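Local atomic coordinates of regulator of nonsense transcripts 2 (Homo sapiens, PDB entry 4CEK), a protein that takes part in nonsense-mediated mRNA decay, here represented by its second MIF4G domain, an all-helical module that probably serves as a protein-binding scaffold. Residues I22-V28 and A138-M143; L241-F245 and Q280-K284; F245-E251 and M288-Y294. All coordinates share one frame; numbering follows the deposited sequence.

Contact 1. Residues I22-V28 and A138-M143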
loop_
_atom_site.group_PDB
_atom_site.type_symbol
_atom_site.label_atom_id
_atom_site.label_comp_id
_atom_site.label_asym_id
_atom_site.label_seq_id
_atom_site.Cartn_x
_atom_site.Cartn_y
_atom_site.Cartn_z
ATOM N N ILE A 22 9.204 -6.132 14.904
ATOM C CA ILE A 22 9.283 -6.083 16.350
ATOM C C ILE A 22 8.000 -6.685 16.913
ATOM O O ILE A 22 6.898 -6.376 16.449
ATOM C CB ILE A 22 9.508 -4.662 16.889
ATOM C CG1 ILE A 22 10.933 -4.194 16.580
ATOM C CG2 ILE A 22 9.311 -4.630 18.405
ATOM C CD1 ILE A 22 11.562 -3.390 17.702
ATOM N N ASP A 23 8.170 -7.578 17.886
ATOM C CA ASP A 23 7.062 -8.232 18.575
ATOM C C ASP A 23 6.520 -7.290 19.654
ATOM O O ASP A 23 6.980 -7.289 20.793
ATOM C CB ASP A 23 7.549 -9.549 19.182
ATOM C CG ASP A 23 6.445 -10.330 19.862
ATOM O OD1 ASP A 23 5.251 -9.971 19.737
ATOM O OD2 ASP A 23 6.781 -11.325 20.538
ATOM N N LEU A 24 5.550 -6.471 19.284
ATOM C CA LEU A 24 4.954 -5.575 20.235
ATOM C C LEU A 24 4.063 -6.286 21.236
ATOM O O LEU A 24 3.809 -5.720 22.289
ATOM C CB LEU A 24 4.132 -4.492 19.554
ATOM C CG LEU A 24 4.831 -3.545 18.600
ATOM C CD1 LEU A 24 3.831 -2.447 18.316
ATOM C CD2 LEU A 24 6.130 -2.973 19.133
ATOM N N LYS A 25 3.583 -7.499 20.951
ATOM C CA LYS A 25 2.579 -8.109 21.845
ATOM C C LYS A 25 3.160 -8.416 23.228
ATOM O O LYS A 25 2.414 -8.601 24.187
ATOM C CB LYS A 25 1.894 -9.353 21.241
ATOM C CG LYS A 25 0.388 -9.382 21.535
ATOM C CD LYS A 25 -0.229 -10.776 21.573
ATOM C CE LYS A 25 -1.654 -10.725 22.126
ATOM N NZ LYS A 25 -2.145 -12.039 22.645
ATOM N N ALA A 26 4.486 -8.434 23.335
ATOM C CA ALA A 26 5.144 -8.518 24.629
ATOM C C ALA A 26 4.721 -7.391 25.621
ATOM O O ALA A 26 4.858 -7.567 26.838
ATOM C CB ALA A 26 6.661 -8.537 24.432
ATOM N N PHE A 27 4.203 -6.259 25.113
ATOM C CA PHE A 27 3.885 -5.059 25.944
ATOM C C PHE A 27 2.572 -5.111 26.740
ATOM O O PHE A 27 1.769 -6.032 26.574
ATOM C CB PHE A 27 3.845 -3.778 25.082
ATOM C CG PHE A 27 5.195 -3.202 24.751
ATOM C CD1 PHE A 27 6.226 -3.172 25.690
ATOM C CD2 PHE A 27 5.421 -2.635 23.503
ATOM C CE1 PHE A 27 7.460 -2.625 25.370
ATOM C CE2 PHE A 27 6.649 -2.083 23.181
ATOM C CZ PHE A 27 7.670 -2.077 24.115
ATOM N N VAL A 28 2.384 -4.092 27.593
ATOM C CA VAL A 28 1.166 -3.879 28.405
ATOM C C VAL A 28 -0.128 -3.940 27.573
ATOM O O VAL A 28 -0.174 -3.376 26.476
ATOM C CB VAL A 28 1.175 -2.470 29.070
ATOM C CG1 VAL A 28 0.087 -2.366 30.136
ATOM C CG2 VAL A 28 2.538 -2.130 29.659
ATOM N N ALA A 138 6.163 2.984 16.077
ATOM C CA ALA A 138 5.230 1.961 16.490
ATOM C C ALA A 138 5.237 1.751 18.014
ATOM O O ALA A 138 4.177 1.586 18.619
ATOM C CB ALA A 138 5.534 0.650 15.782
ATOM N N MET A 139 6.411 1.724 18.638
ATOM C CA MET A 139 6.478 1.524 20.096
ATOM C C MET A 139 5.878 2.731 20.799
ATOM O O MET A 139 5.061 2.594 21.711
ATOM C CB MET A 139 7.907 1.244 20.551
ATOM C CG MET A 139 8.368 -0.180 20.247
ATOM S SD MET A 139 10.112 -0.607 20.570
ATOM C CE MET A 139 10.990 0.400 19.384
ATOM N N ASP A 140 6.236 3.916 20.323
ATOM C CA ASP A 140 5.725 5.165 20.878
ATOM C C ASP A 140 4.195 5.228 20.818
ATOM O O ASP A 140 3.535 5.586 21.793
ATOM C CB ASP A 140 6.366 6.356 20.134
ATOM C CG ASP A 140 5.984 7.699 20.708
ATOM O OD1 ASP A 140 5.487 7.740 21.856
ATOM O OD2 ASP A 140 6.194 8.735 20.018
ATOM N N PHE A 141 3.627 4.887 19.668
ATOM C CA PHE A 141 2.175 4.948 19.490
ATOM C C PHE A 141 1.483 3.908 20.373
ATOM O O PHE A 141 0.492 4.181 21.036
ATOM C CB PHE A 141 1.805 4.704 18.020
ATOM C CG PHE A 141 0.367 4.904 17.746
ATOM C CD1 PHE A 141 -0.515 3.872 17.929
ATOM C CD2 PHE A 141 -0.120 6.152 17.402
ATOM C CE1 PHE A 141 -1.883 4.059 17.734
ATOM C CE2 PHE A 141 -1.483 6.350 17.211
ATOM C CZ PHE A 141 -2.364 5.286 17.368
ATOM N N CYS A 142 2.029 2.708 20.368
ATOM C CA CYS A 142 1.433 1.579 21.061
ATOM C C CYS A 142 1.401 1.769 22.602
ATOM O O CYS A 142 0.573 1.180 23.290
ATOM C CB CYS A 142 2.205 0.312 20.681
ATOM S SG CYS A 142 1.268 -1.207 20.820
ATOM N N MET A 143 2.285 2.615 23.120
ATOM C CA MET A 143 2.475 2.767 24.553
ATOM C C MET A 143 1.937 4.055 25.150
ATOM O O MET A 143 1.664 4.083 26.344
ATOM C CB MET A 143 3.960 2.697 24.876
ATOM C CG MET A 143 4.506 1.283 24.873
ATOM S SD MET A 143 5.495 1.011 26.340
ATOM C CE MET A 143 4.338 1.388 27.669
#
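A Met-aromatic contact packs the loop after helix 13-19 against helix 131-144 of the MIF4G fold: the sulfur of Met143 lies over the face of the Phe27 ring. Met143 SD is 4.2 Å from the centroid of the Phe27 ring and only 9° off the ring normal. Phe27 belongs to the loop, and Met143 to the helix. At the edge of the same ring, near its plane, Phe27 CE2 meets Met139 CG at 3.9 Å. The two methionines, one turn apart, thus touch one face and one edge of the ring.

Leu24 sits deeper. Its two methyls part: Leu24 CD2 rests on Met139 CG at 3.7 Å, and Leu24 CD1 reaches Cys142 SG at 3.8 Å. With chi1 at -155° the Cys142 sulfur points away from its own N, toward Leu24 CD1. Thr178 and Leu179 of helix 169-179 also touch Leu24. At the margin, Ile22 CD1 meets the Met139 methyl CE at 4.2 Å, the two side chains crossing at about a right angle.

No hydrogen bond joins the segments. Methyls, sulfurs and one aromatic ring meet without a directional polar bond, so the fit rests on shape and on the Met-aromatic contact.

Contact 2. Residues L241-F245 and Q280-K284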
loop_
_atom_site.group_PDB
_atom_site.type_symbol
_atom_site.label_atom_id
_atom_site.label_comp_id
_atom_site.label_asym_id
_atom_site.label_seq_id
_atom_site.Cartn_x
_atom_site.Cartn_y
_atom_site.Cartn_z
ATOM N N LEU A 241 -7.965 -5.355 -13.458
ATOM C CA LEU A 241 -7.266 -4.506 -14.395
ATOM C C LEU A 241 -7.133 -5.246 -15.763
ATOM O O LEU A 241 -7.198 -4.618 -16.772
ATOM C CB LEU A 241 -5.898 -4.134 -13.826
ATOM C CG LEU A 241 -5.844 -3.186 -12.622
ATOM C CD1 LEU A 241 -4.431 -3.050 -12.122
ATOM C CD2 LEU A 241 -6.408 -1.791 -12.948
ATOM N N LEU A 242 -6.952 -6.568 -15.787
ATOM C CA LEU A 242 -6.854 -7.288 -17.044
ATOM C C LEU A 242 -8.193 -7.455 -17.792
ATOM O O LEU A 242 -8.189 -7.885 -18.932
ATOM C CB LEU A 242 -6.227 -8.667 -16.862
ATOM C CG LEU A 242 -4.804 -8.729 -16.328
ATOM C CD1 LEU A 242 -4.163 -10.047 -16.735
ATOM C CD2 LEU A 242 -3.947 -7.575 -16.792
ATOM N N SER A 243 -9.322 -7.120 -17.179
ATOM C CA SER A 243 -10.617 -7.316 -17.831
ATOM C C SER A 243 -10.931 -6.185 -18.784
ATOM O O SER A 243 -11.562 -6.401 -19.802
ATOM C CB SER A 243 -11.727 -7.448 -16.790
ATOM O OG SER A 243 -11.525 -8.607 -15.998
ATOM N N ASP A 244 -10.524 -4.973 -18.430
ATOM C CA ASP A 244 -10.604 -3.839 -19.333
ATOM C C ASP A 244 -9.174 -3.295 -19.463
ATOM O O ASP A 244 -8.781 -2.319 -18.815
ATOM C CB ASP A 244 -11.596 -2.786 -18.817
ATOM C CG ASP A 244 -11.615 -1.514 -19.675
ATOM O OD1 ASP A 244 -11.485 -1.608 -20.922
ATOM O OD2 ASP A 244 -11.747 -0.412 -19.088
ATOM N N PHE A 245 -8.415 -3.935 -20.343
ATOM C CA PHE A 245 -6.984 -3.690 -20.486
ATOM C C PHE A 245 -6.674 -2.475 -21.365
ATOM O O PHE A 245 -6.201 -2.599 -22.489
ATOM C CB PHE A 245 -6.324 -4.964 -21.032
ATOM C CG PHE A 245 -4.906 -5.162 -20.594
ATOM C CD1 PHE A 245 -4.543 -5.030 -19.258
ATOM C CD2 PHE A 245 -3.935 -5.525 -21.514
ATOM C CE1 PHE A 245 -3.237 -5.234 -18.858
ATOM C CE2 PHE A 245 -2.635 -5.742 -21.116
ATOM C CZ PHE A 245 -2.285 -5.598 -19.789
ATOM N N GLN A 280 -1.413 -14.187 -19.627
ATOM C CA GLN A 280 -2.549 -13.507 -20.285
ATOM C C GLN A 280 -2.244 -12.073 -20.689
ATOM O O GLN A 280 -2.803 -11.570 -21.670
ATOM C CB GLN A 280 -3.787 -13.464 -19.406
ATOM C CG GLN A 280 -4.448 -14.808 -19.161
ATOM C CD GLN A 280 -5.604 -14.689 -18.170
ATOM O OE1 GLN A 280 -6.172 -13.599 -17.986
ATOM N NE2 GLN A 280 -5.948 -15.802 -17.522
ATOM N N MET A 281 -1.405 -11.381 -19.914
ATOM C CA MET A 281 -0.994 -10.008 -20.288
ATOM C C MET A 281 -0.134 -10.020 -21.533
ATOM O O MET A 281 -0.327 -9.193 -22.386
ATOM C CB MET A 281 -0.195 -9.341 -19.211
ATOM C CG MET A 281 -0.950 -9.063 -17.954
ATOM S SD MET A 281 0.137 -8.360 -16.676
ATOM C CE MET A 281 0.791 -6.873 -17.435
ATOM N N MET A 282 0.816 -10.953 -21.606
ATOM C CA MET A 282 1.678 -11.112 -22.773
ATOM C C MET A 282 0.876 -11.523 -24.003
ATOM O O MET A 282 0.996 -10.896 -25.059
ATOM C CB MET A 282 2.783 -12.113 -22.496
ATOM C CG MET A 282 3.856 -11.524 -21.596
ATOM S SD MET A 282 4.864 -10.178 -22.283
ATOM C CE MET A 282 6.231 -11.187 -22.867
ATOM N N ARG A 283 0.009 -12.521 -23.853
ATOM C CA ARG A 283 -0.916 -12.861 -24.942
ATOM C C ARG A 283 -1.722 -11.647 -25.425
ATOM O O ARG A 283 -1.922 -11.486 -26.624
ATOM C CB ARG A 283 -1.836 -14.027 -24.552
ATOM C CG ARG A 283 -1.110 -15.369 -24.487
ATOM C CD ARG A 283 -2.063 -16.517 -24.157
ATOM N NE ARG A 283 -1.598 -17.817 -24.662
ATOM C CZ ARG A 283 -0.731 -18.628 -24.041
ATOM N NH1 ARG A 283 -0.182 -18.291 -22.873
ATOM N NH2 ARG A 283 -0.399 -19.795 -24.600
ATOM N N LYS A 284 -2.137 -10.778 -24.505
ATOM C CA LYS A 284 -2.975 -9.611 -24.839
ATOM C C LYS A 284 -2.250 -8.467 -25.519
ATOM O O LYS A 284 -2.881 -7.730 -26.230
ATOM C CB LYS A 284 -3.601 -9.015 -23.571
ATOM C CG LYS A 284 -4.870 -9.679 -23.054
ATOM C CD LYS A 284 -5.503 -8.828 -21.946
ATOM C CE LYS A 284 -6.556 -9.593 -21.163
ATOM N NZ LYS A 284 -7.776 -9.876 -21.975
#
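Leu242, Phe245 and Lys284 lose the most surface here, with Met281 close behind. Leu242 straddles Met281: Leu242 CD2 lies 3.5 Å from Met281 CG and Leu242 CD1 3.6 Å from the same atom. The two side chains cross at about a right angle, so the branched end of the leucine closes on the methionine chain near its root. Met281 then bends at its last torsion (chi3 58°), and its methyl CE turns to the rim of the Phe245 ring. There Met281 CE stands 4.1 Å from Phe245 CZ, near the ring plane.

Lys284 passes obliquely by the same ring. Lys284 CD comes 3.7 Å from Phe245 CD2. Beyond CD the lysine kinks (chi4 -69°), and Lys284 CE arrives 3.2 Å from the backbone O of Leu242. The aliphatic part of the lysine thus runs beside the aromatic ring. No hydrogen bond crosses the contact.

The contact joins helix 231-243 and the residues after it to helix 268-287. Helix 292-305 adds Val298 against both Phe245 and Met281. Helix 247-266 supplies Ile250 to Phe245 and Leu257 to Met281.

Contact 3. Residues F245-E251 and M288-Y294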
loop_
_atom_site.group_PDB
_atom_site.type_symbol
_atom_site.label_atom_id
_atom_site.label_comp_id
_atom_site.label_asym_id
_atom_site.label_seq_id
_atom_site.Cartn_x
_atom_site.Cartn_y
_atom_site.Cartn_z
ATOM N N PHE A 245 -8.415 -3.935 -20.343
ATOM C CA PHE A 245 -6.984 -3.690 -20.486
ATOM C C PHE A 245 -6.674 -2.475 -21.365
ATOM O O PHE A 245 -6.201 -2.599 -22.489
ATOM C CB PHE A 245 -6.324 -4.964 -21.032
ATOM C CG PHE A 245 -4.906 -5.162 -20.594
ATOM C CD1 PHE A 245 -4.543 -5.030 -19.258
ATOM C CD2 PHE A 245 -3.935 -5.525 -21.514
ATOM C CE1 PHE A 245 -3.237 -5.234 -18.858
ATOM C CE2 PHE A 245 -2.635 -5.742 -21.116
ATOM C CZ PHE A 245 -2.285 -5.598 -19.789
ATOM N N SER A 246 -6.904 -1.300 -20.792
ATOM C CA SER A 246 -6.850 -0.026 -21.454
ATOM C C SER A 246 -5.674 0.761 -20.908
ATOM O O SER A 246 -4.966 0.285 -20.041
ATOM C CB SER A 246 -8.111 0.732 -21.079
ATOM O OG SER A 246 -7.965 1.223 -19.745
ATOM N N HIS A 247 -5.501 2.000 -21.346
ATOM C CA HIS A 247 -4.294 2.716 -21.034
ATOM C C HIS A 247 -4.008 2.894 -19.564
ATOM O O HIS A 247 -2.916 2.535 -19.122
ATOM C CB HIS A 247 -4.238 4.042 -21.791
ATOM C CG HIS A 247 -3.873 3.890 -23.265
ATOM N ND1 HIS A 247 -3.984 2.705 -23.932
ATOM C CD2 HIS A 247 -3.429 4.828 -24.201
ATOM C CE1 HIS A 247 -3.615 2.880 -25.216
ATOM N NE2 HIS A 247 -3.274 4.180 -25.382
ATOM N N HIS A 248 -4.937 3.443 -18.782
ATOM C CA HIS A 248 -4.651 3.645 -17.354
ATOM C C HIS A 248 -4.570 2.322 -16.607
ATOM O O HIS A 248 -3.742 2.164 -15.737
ATOM C CB HIS A 248 -5.592 4.673 -16.706
ATOM C CG HIS A 248 -5.119 6.131 -16.861
ATOM N ND1 HIS A 248 -5.609 7.149 -16.110
ATOM C CD2 HIS A 248 -4.152 6.707 -17.706
ATOM C CE1 HIS A 248 -5.010 8.310 -16.470
ATOM N NE2 HIS A 248 -4.114 8.037 -17.434
ATOM N N HIS A 249 -5.347 1.332 -16.998
ATOM C CA HIS A 249 -5.332 0.063 -16.309
ATOM C C HIS A 249 -4.076 -0.747 -16.508
ATOM O O HIS A 249 -3.713 -1.561 -15.621
ATOM C CB HIS A 249 -6.531 -0.781 -16.696
ATOM C CG HIS A 249 -7.844 -0.155 -16.331
ATOM N ND1 HIS A 249 -9.032 -0.729 -16.629
ATOM C CD2 HIS A 249 -8.131 1.045 -15.672
ATOM C CE1 HIS A 249 -10.030 0.067 -16.195
ATOM N NE2 HIS A 249 -9.472 1.155 -15.602
ATOM N N ILE A 250 -3.447 -0.580 -17.677
ATOM C CA ILE A 250 -2.203 -1.257 -18.034
ATOM C C ILE A 250 -1.119 -0.692 -17.136
ATOM O O ILE A 250 -0.348 -1.475 -16.580
ATOM C CB ILE A 250 -1.792 -1.061 -19.533
ATOM C CG1 ILE A 250 -2.704 -1.833 -20.507
ATOM C CG2 ILE A 250 -0.392 -1.568 -19.774
ATOM C CD1 ILE A 250 -2.662 -1.298 -21.944
ATOM N N GLU A 251 -1.060 0.636 -16.956
ATOM C CA GLU A 251 -0.010 1.211 -16.104
ATOM C C GLU A 251 -0.173 0.844 -14.634
ATOM O O GLU A 251 0.796 0.458 -13.968
ATOM C CB GLU A 251 0.101 2.706 -16.214
ATOM C CG GLU A 251 -0.034 3.249 -17.610
ATOM C CD GLU A 251 0.450 4.684 -17.723
ATOM O OE1 GLU A 251 1.496 5.008 -17.065
ATOM O OE2 GLU A 251 -0.225 5.463 -18.470
ATOM N N MET A 288 -4.372 -7.709 -28.857
ATOM C CA MET A 288 -5.292 -6.572 -28.644
ATOM C C MET A 288 -4.778 -5.269 -29.294
ATOM O O MET A 288 -5.374 -4.187 -29.130
ATOM C CB MET A 288 -5.414 -6.390 -27.132
ATOM C CG MET A 288 -6.438 -5.407 -26.622
ATOM S SD MET A 288 -6.730 -5.712 -24.865
ATOM C CE MET A 288 -8.033 -4.504 -24.538
ATOM N N HIS A 289 -3.669 -5.384 -30.029
ATOM C CA HIS A 289 -2.978 -4.232 -30.642
ATOM C C HIS A 289 -2.992 -2.951 -29.829
ATOM O O HIS A 289 -3.652 -1.952 -30.170
ATOM C CB HIS A 289 -3.438 -4.024 -32.094
ATOM C CG HIS A 289 -2.582 -4.768 -33.099
ATOM N ND1 HIS A 289 -1.658 -4.149 -33.863
ATOM C CD2 HIS A 289 -2.500 -6.129 -33.404
ATOM C CE1 HIS A 289 -1.035 -5.060 -34.638
ATOM N NE2 HIS A 289 -1.548 -6.272 -34.353
ATOM N N LEU A 290 -2.238 -3.004 -28.732
ATOM C CA LEU A 290 -1.935 -1.837 -27.920
ATOM C C LEU A 290 -0.911 -1.040 -28.701
ATOM O O LEU A 290 -0.155 -1.621 -29.507
ATOM C CB LEU A 290 -1.306 -2.234 -26.576
ATOM C CG LEU A 290 -1.899 -3.386 -25.769
ATOM C CD1 LEU A 290 -0.975 -3.769 -24.629
ATOM C CD2 LEU A 290 -3.268 -2.980 -25.241
ATOM N N ASP A 291 -0.860 0.271 -28.472
ATOM C CA ASP A 291 0.210 1.039 -29.084
ATOM C C ASP A 291 1.545 0.691 -28.425
ATOM O O ASP A 291 1.576 0.222 -27.298
ATOM C CB ASP A 291 -0.072 2.546 -29.111
ATOM C CG ASP A 291 -0.184 3.147 -27.759
ATOM O OD1 ASP A 291 0.861 3.575 -27.221
ATOM O OD2 ASP A 291 -1.331 3.225 -27.273
ATOM N N ALA A 292 2.620 0.889 -29.180
ATOM C CA ALA A 292 3.983 0.466 -28.836
ATOM C C ALA A 292 4.406 0.732 -27.390
ATOM O O ALA A 292 5.079 -0.094 -26.783
ATOM C CB ALA A 292 4.975 1.163 -29.772
ATOM N N ARG A 293 4.038 1.890 -26.857
ATOM C CA ARG A 293 4.471 2.281 -25.512
ATOM C C ARG A 293 3.973 1.298 -24.434
ATOM O O ARG A 293 4.659 1.019 -23.458
ATOM C CB ARG A 293 4.042 3.727 -25.207
ATOM C CG ARG A 293 4.327 4.133 -23.765
ATOM C CD ARG A 293 4.260 5.642 -23.504
ATOM N NE ARG A 293 3.911 5.905 -22.094
ATOM C CZ ARG A 293 2.665 6.007 -21.612
ATOM N NH1 ARG A 293 1.602 5.895 -22.415
ATOM N NH2 ARG A 293 2.480 6.221 -20.311
ATOM N N TYR A 294 2.787 0.752 -24.634
ATOM C CA TYR A 294 2.191 -0.121 -23.643
ATOM C C TYR A 294 2.579 -1.552 -23.914
ATOM O O TYR A 294 2.590 -2.380 -23.009
ATOM C CB TYR A 294 0.660 0.033 -23.641
ATOM C CG TYR A 294 0.189 1.353 -23.089
ATOM C CD1 TYR A 294 -0.053 1.508 -21.742
ATOM C CD2 TYR A 294 0.015 2.449 -23.907
ATOM C CE1 TYR A 294 -0.477 2.712 -21.213
ATOM C CE2 TYR A 294 -0.391 3.668 -23.390
ATOM C CZ TYR A 294 -0.658 3.783 -22.035
ATOM O OH TYR A 294 -1.086 4.983 -21.497
#
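Ile250 and Leu290 meet tip to tip at the apolar centre of this contact, with Ile250 CD1 and Leu290 CD2 3.8 Å apart. Ile250 lies in the first turn of helix 247-266, and Leu290 just before helix 292-305, within the all-helical MIF4G domain. Helix 247-266 begins after the N-cap residue Ser246. Helix 292-305 begins after the N-cap residue Asp291, just beyond the Schellman motif at His289 that ends helix 268-287. Val298 of helix 292-305 also touches Ile250.

Phe245 adds its ring and backbone to this centre. Ile250 CG1 lies over the middle of one ring face. On the other segment, Met288 is extended, with CG anti to the backbone N (chi1 -172°), and this carries Met288 SD to 3.9 Å from Phe245 CB.

Tyr294 loses more surface here than any other residue. Ile250 CG2 meets the edge of the tyrosine ring, 3.7 Å from Tyr294 CD1. His247 stacks face to face on Tyr294, ring centroids 4.0 Å apart and planes tilted by 28°. Tyr294 CE2 lies over the centre of the imidazole, whereas the imidazole ND1 is offset toward the rim of the tyrosine ring. His247 NE2 is 2.9 Å from Asp291 OD2.

The polar edge gathers on Glu251. The Tyr294 hydroxyl donates to Glu251 OE2 at 3.2 Å, from above the carboxylate plane. Arg293 NH2 makes a long salt bridge with the same oxygen, weak as a hydrogen bond. The guanidinium stands nearly perpendicular to the carboxylate, at 83°. Two donors therefore share one carboxylate oxygen. Arg293 also links back to the tyrosine: Arg293 NH1 gives a weak hydrogen bond to Tyr294 OH at 3.0 Å.

Contacts 2 and 3 are neighbours, with centres 9 Å apart, and they share Phe245. The turn between helix 231-243 and helix 247-266 joins them, and Asp244 O and His249 ND1, 2.7 Å apart, make a probable hydrogen bond between them. Their segments alternate along the chain, and together they involve helices 231-243, 247-266, 268-287 and 292-305. Contact 1 lies on the opposite side of the chain's centre. Its centre is about 43 Å from that of contact 2 and about 45 Å from that of contact 3, with nearest atoms about 30 Å away in each case. It packs an N-terminal loop on a helix, whereas the other two each join a helix to the next but one.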